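Local coordinates for protein insulinase family protease (Yersinia pestis, PDB 3GO9) that is a predicted protease of the insulinase (M16) family, which probably hydrolyses peptide bonds, at residues Q205-L214 / I229-R240. Numbering follows the deposited sequence.
Sequences QWYTPDAMTL and ISKAFSELKGKR
Arg-240 reaches back to the end of helix 196-206 and sets its guanidinium between Trp-206 and Ala-211, in the alpha/beta domain of an M16-family fold, where a short connection joins helix 196-206 to strand 212-218 of the mixed sheet. Trp-206 offers an edge: its CE3 stands 3.5 Å from Arg-240 CZ, so that the indole edge is upright on the guanidinium face, planes 85° apart. The methyl of Ala-211, small enough to fit closely, covers the opposite face. With its two faces so occupied, the guanidinium sends NH2, close to its own plane, to a lone pair of Trp-206 O (Arg-240 NH2 to Trp-206 O 2.9 Å, 163° at the hydrogen); NH2 also bonds Asn-57 O, just beyond strand 50-56, and the two bonds fix its rotation. The chain arrives there through a bend at chi2 (-64°), passing Thr-208, whose OG1 takes only a weak bond from NE.

Asp-210 fixes the backbone of the incoming segment. Its OD2 receives Arg-240 N on the syn lone pair (Arg-240 N to Asp-210 OD2 2.9 Å), while OD1 accepts from Thr-208 OG1, which steadies the carboxylate; a water links OD2 to Lys-239 NZ. Further along, the rigid Pro-209 ring lies alongside Leu-236, pointing the opposite way, with Pro-209 CG 3.7 Å from Leu-236 CB. The selenium of Met-212, a selenomethionine, meets Leu-236 CD1, the side chains roughly perpendicular. Near the end of helix 222-233, Leu-214 CD2 touches both Ile-229 CG1, 3.7 Å away, and Phe-233 CE1, 3.9 Å away.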
loop_
_atom_site.group_PDB
_atom_site.type_symbol
_atom_site.label_atom_id
_atom_site.label_comp_id
_atom_site.label_asym_id
_atom_site.label_seq_id
_atom_site.Cartn_x
_atom_site.Cartn_y
_atom_site.Cartn_z
ATOM N N GLN A 205 0.176 12.634 -24.038
ATOM C CA GLN A 205 1.565 12.290 -23.769
ATOM C C GLN A 205 1.687 11.162 -22.758
ATOM O O GLN A 205 2.539 10.243 -22.904
ATOM C CB GLN A 205 2.378 13.510 -23.270
ATOM C CG GLN A 205 3.821 13.160 -22.959
ATOM C CD GLN A 205 4.677 14.387 -22.624
ATOM O OE1 GLN A 205 4.241 15.530 -22.756
ATOM N NE2 GLN A 205 5.888 14.145 -22.172
ATOM N N TRP A 206 0.873 11.226 -21.696
ATOM C CA TRP A 206 1.101 10.375 -20.558
ATOM C C TRP A 206 0.086 9.237 -20.425
ATOM O O TRP A 206 0.397 8.239 -19.779
ATOM C CB TRP A 206 1.162 11.209 -19.283
ATOM C CG TRP A 206 2.292 12.133 -19.266
ATOM C CD1 TRP A 206 2.227 13.470 -19.457
ATOM C CD2 TRP A 206 3.685 11.824 -19.085
ATOM N NE1 TRP A 206 3.491 14.033 -19.409
ATOM C CE2 TRP A 206 4.397 13.047 -19.154
ATOM C CE3 TRP A 206 4.399 10.650 -18.847
ATOM C CZ2 TRP A 206 5.771 13.123 -18.988
ATOM C CZ3 TRP A 206 5.789 10.726 -18.672
ATOM C CH2 TRP A 206 6.459 11.965 -18.743
ATOM N N TYR A 207 -1.061 9.302 -21.078
ATOM C CA TYR A 207 -2.006 8.159 -21.043
ATOM C C TYR A 207 -1.757 7.311 -22.285
ATOM O O TYR A 207 -2.421 7.488 -23.312
ATOM C CB TYR A 207 -3.452 8.622 -20.955
ATOM C CG TYR A 207 -3.977 8.863 -19.544
ATOM C CD1 TYR A 207 -3.340 9.733 -18.657
ATOM C CD2 TYR A 207 -5.172 8.271 -19.104
ATOM C CE1 TYR A 207 -3.829 9.952 -17.393
ATOM C CE2 TYR A 207 -5.690 8.483 -17.840
ATOM C CZ TYR A 207 -5.008 9.332 -16.962
ATOM O OH TYR A 207 -5.544 9.551 -15.688
ATOM N N THR A 208 -0.741 6.452 -22.168
ATOM C CA THR A 208 -0.330 5.525 -23.221
ATOM C C THR A 208 -0.519 4.078 -22.714
ATOM O O THR A 208 -0.375 3.820 -21.496
ATOM C CB THR A 208 1.127 5.782 -23.675
ATOM O OG1 THR A 208 2.009 5.663 -22.563
ATOM C CG2 THR A 208 1.266 7.258 -24.214
ATOM N N PRO A 209 -0.840 3.119 -23.613
ATOM C CA PRO A 209 -1.244 1.768 -23.169
ATOM C C PRO A 209 -0.130 1.024 -22.491
ATOM O O PRO A 209 -0.371 0.158 -21.638
ATOM C CB PRO A 209 -1.722 1.071 -24.442
ATOM C CG PRO A 209 -1.243 1.964 -25.593
ATOM C CD PRO A 209 -1.200 3.360 -25.005
ATOM N N ASP A 210 1.117 1.349 -22.881
ATOM C CA ASP A 210 2.274 0.730 -22.258
ATOM C C ASP A 210 2.508 1.137 -20.806
ATOM O O ASP A 210 3.351 0.522 -20.118
ATOM C CB ASP A 210 3.533 0.980 -23.127
ATOM C CG ASP A 210 3.896 2.446 -23.245
ATOM O OD1 ASP A 210 2.987 3.297 -23.210
ATOM O OD2 ASP A 210 5.119 2.736 -23.453
ATOM N N ALA A 211 1.765 2.146 -20.326
ATOM C CA ALA A 211 1.825 2.601 -18.962
ATOM C C ALA A 211 0.567 2.202 -18.182
ATOM O O ALA A 211 0.354 2.742 -17.111
ATOM C CB ALA A 211 1.992 4.084 -18.929
HETATM N N MSE A 212 -0.198 1.238 -18.698
HETATM C CA MSE A 212 -1.487 0.860 -18.093
HETATM C C MSE A 212 -1.577 -0.621 -17.799
HETATM O O MSE A 212 -1.141 -1.451 -18.594
HETATM C CB MSE A 212 -2.661 1.212 -18.996
HETATM C CG MSE A 212 -2.684 2.688 -19.357
HETATM SE SE MSE A 212 -4.261 3.105 -20.371
HETATM C CE MSE A 212 -3.973 5.027 -20.573
ATOM N N THR A 213 -2.218 -0.933 -16.683
ATOM C CA THR A 213 -2.582 -2.309 -16.347
ATOM C C THR A 213 -3.989 -2.331 -15.811
ATOM O O THR A 213 -4.309 -1.594 -14.835
ATOM C CB THR A 213 -1.674 -2.934 -15.298
ATOM O OG1 THR A 213 -0.283 -2.814 -15.708
ATOM C CG2 THR A 213 -1.992 -4.369 -15.053
ATOM N N LEU A 214 -4.795 -3.213 -16.403
ATOM C CA LEU A 214 -6.130 -3.474 -15.884
ATOM C C LEU A 214 -6.154 -4.752 -15.052
ATOM O O LEU A 214 -5.618 -5.777 -15.495
ATOM C CB LEU A 214 -7.129 -3.627 -17.036
ATOM C CG LEU A 214 -8.568 -3.959 -16.645
ATOM C CD1 LEU A 214 -9.299 -2.811 -15.989
ATOM C CD2 LEU A 214 -9.351 -4.460 -17.893
ATOM N N ILE A 229 -11.770 -7.385 -22.983
ATOM C CA ILE A 229 -10.639 -6.465 -22.671
ATOM C C ILE A 229 -9.876 -6.140 -23.950
ATOM O O ILE A 229 -9.542 -4.976 -24.208
ATOM C CB ILE A 229 -9.713 -7.074 -21.611
ATOM C CG1 ILE A 229 -10.407 -7.073 -20.238
ATOM C CG2 ILE A 229 -8.298 -6.389 -21.597
ATOM C CD1 ILE A 229 -9.726 -8.013 -19.233
ATOM N N SER A 230 -9.574 -7.141 -24.754
ATOM C CA SER A 230 -8.895 -6.878 -26.036
ATOM C C SER A 230 -9.659 -5.924 -26.925
ATOM O O SER A 230 -9.103 -4.969 -27.476
ATOM C CB SER A 230 -8.693 -8.198 -26.769
ATOM O OG SER A 230 -7.904 -7.965 -27.911
ATOM N N LYS A 231 -10.942 -6.115 -27.039
ATOM C CA LYS A 231 -11.766 -5.266 -27.905
ATOM C C LYS A 231 -11.882 -3.838 -27.368
ATOM O O LYS A 231 -11.948 -2.894 -28.144
ATOM C CB LYS A 231 -13.155 -5.876 -28.118
ATOM C CG LYS A 231 -13.140 -7.297 -28.742
ATOM C CD LYS A 231 -14.539 -7.791 -29.090
ATOM C CE LYS A 231 -14.512 -9.113 -29.856
ATOM N NZ LYS A 231 -14.257 -10.280 -29.021
ATOM N N ALA A 232 -11.875 -3.659 -26.037
ATOM C CA ALA A 232 -11.959 -2.346 -25.407
ATOM C C ALA A 232 -10.687 -1.551 -25.504
ATOM O O ALA A 232 -10.769 -0.339 -25.679
ATOM C CB ALA A 232 -12.414 -2.462 -23.962
ATOM N N PHE A 233 -9.532 -2.214 -25.356
ATOM C CA PHE A 233 -8.290 -1.493 -25.134
ATOM C C PHE A 233 -7.237 -1.635 -26.231
ATOM O O PHE A 233 -6.179 -1.033 -26.117
ATOM C CB PHE A 233 -7.672 -1.879 -23.790
ATOM C CG PHE A 233 -8.542 -1.512 -22.581
ATOM C CD1 PHE A 233 -9.299 -2.472 -21.962
ATOM C CD2 PHE A 233 -8.649 -0.196 -22.157
ATOM C CE1 PHE A 233 -10.106 -2.152 -20.906
ATOM C CE2 PHE A 233 -9.448 0.127 -21.058
ATOM C CZ PHE A 233 -10.160 -0.863 -20.450
ATOM N N SER A 234 -7.485 -2.465 -27.238
ATOM C CA SER A 234 -6.424 -2.728 -28.220
ATOM C C SER A 234 -6.174 -1.563 -29.194
ATOM O O SER A 234 -5.125 -1.554 -29.878
ATOM C CB SER A 234 -6.691 -4.027 -28.987
ATOM O OG SER A 234 -7.885 -3.915 -29.765
ATOM N N GLU A 235 -7.097 -0.626 -29.249
ATOM C CA GLU A 235 -6.996 0.495 -30.157
ATOM C C GLU A 235 -6.244 1.689 -29.542
ATOM O O GLU A 235 -5.879 2.636 -30.260
ATOM C CB GLU A 235 -8.417 0.787 -30.697
ATOM C CG GLU A 235 -8.581 1.992 -31.588
ATOM C CD GLU A 235 -7.777 1.945 -32.851
ATOM O OE1 GLU A 235 -7.578 0.852 -33.437
ATOM O OE2 GLU A 235 -7.387 3.069 -33.184
ATOM N N LEU A 236 -5.895 1.645 -28.239
ATOM C CA LEU A 236 -5.163 2.736 -27.605
ATOM C C LEU A 236 -3.834 2.906 -28.310
ATOM O O LEU A 236 -3.260 1.930 -28.783
ATOM C CB LEU A 236 -4.913 2.443 -26.141
ATOM C CG LEU A 236 -6.178 2.282 -25.289
ATOM C CD1 LEU A 236 -5.750 1.901 -23.888
ATOM C CD2 LEU A 236 -6.963 3.592 -25.301
ATOM N N LYS A 237 -3.407 4.155 -28.408
ATOM C CA LYS A 237 -2.166 4.516 -29.124
ATOM C C LYS A 237 -1.159 5.240 -28.206
ATOM O O LYS A 237 -1.474 5.792 -27.171
ATOM C CB LYS A 237 -2.504 5.455 -30.302
ATOM C CG LYS A 237 -3.165 4.795 -31.475
ATOM C CD LYS A 237 -4.020 5.769 -32.291
ATOM C CE LYS A 237 -5.302 6.144 -31.574
ATOM N NZ LYS A 237 -6.327 5.056 -31.601
ATOM N N GLY A 238 0.090 5.231 -28.627
ATOM C CA GLY A 238 1.130 5.966 -27.931
ATOM C C GLY A 238 2.046 5.044 -27.179
ATOM O O GLY A 238 1.722 3.883 -26.938
ATOM N N LYS A 239 3.262 5.536 -26.908
ATOM C CA LYS A 239 4.276 4.754 -26.229
ATOM C C LYS A 239 5.126 5.781 -25.505
ATOM O O LYS A 239 5.340 6.909 -26.029
ATOM C CB LYS A 239 5.115 3.945 -27.236
ATOM C CG LYS A 239 6.097 2.950 -26.673
ATOM C CD LYS A 239 6.919 2.291 -27.798
ATOM C CE LYS A 239 8.128 1.566 -27.224
ATOM N NZ LYS A 239 7.726 0.460 -26.299
ATOM N N ARG A 240 5.580 5.412 -24.324
ATOM C CA ARG A 240 6.494 6.217 -23.537
ATOM C C ARG A 240 7.916 6.187 -24.091
ATOM O O ARG A 240 8.482 5.134 -24.254
ATOM C CB ARG A 240 6.625 5.625 -22.145
ATOM C CG ARG A 240 5.404 5.644 -21.385
ATOM C CD ARG A 240 5.004 7.048 -21.136
ATOM N NE ARG A 240 3.894 7.167 -20.230
ATOM C CZ ARG A 240 3.898 7.201 -18.894
ATOM N NH1 ARG A 240 4.952 7.098 -18.139
ATOM N NH2 ARG A 240 2.752 7.385 -18.300
HETATM O O HOH W 1 4.503 9.726 -24.551
HETATM O O HOH W 2 7.116 1.105 -23.963
#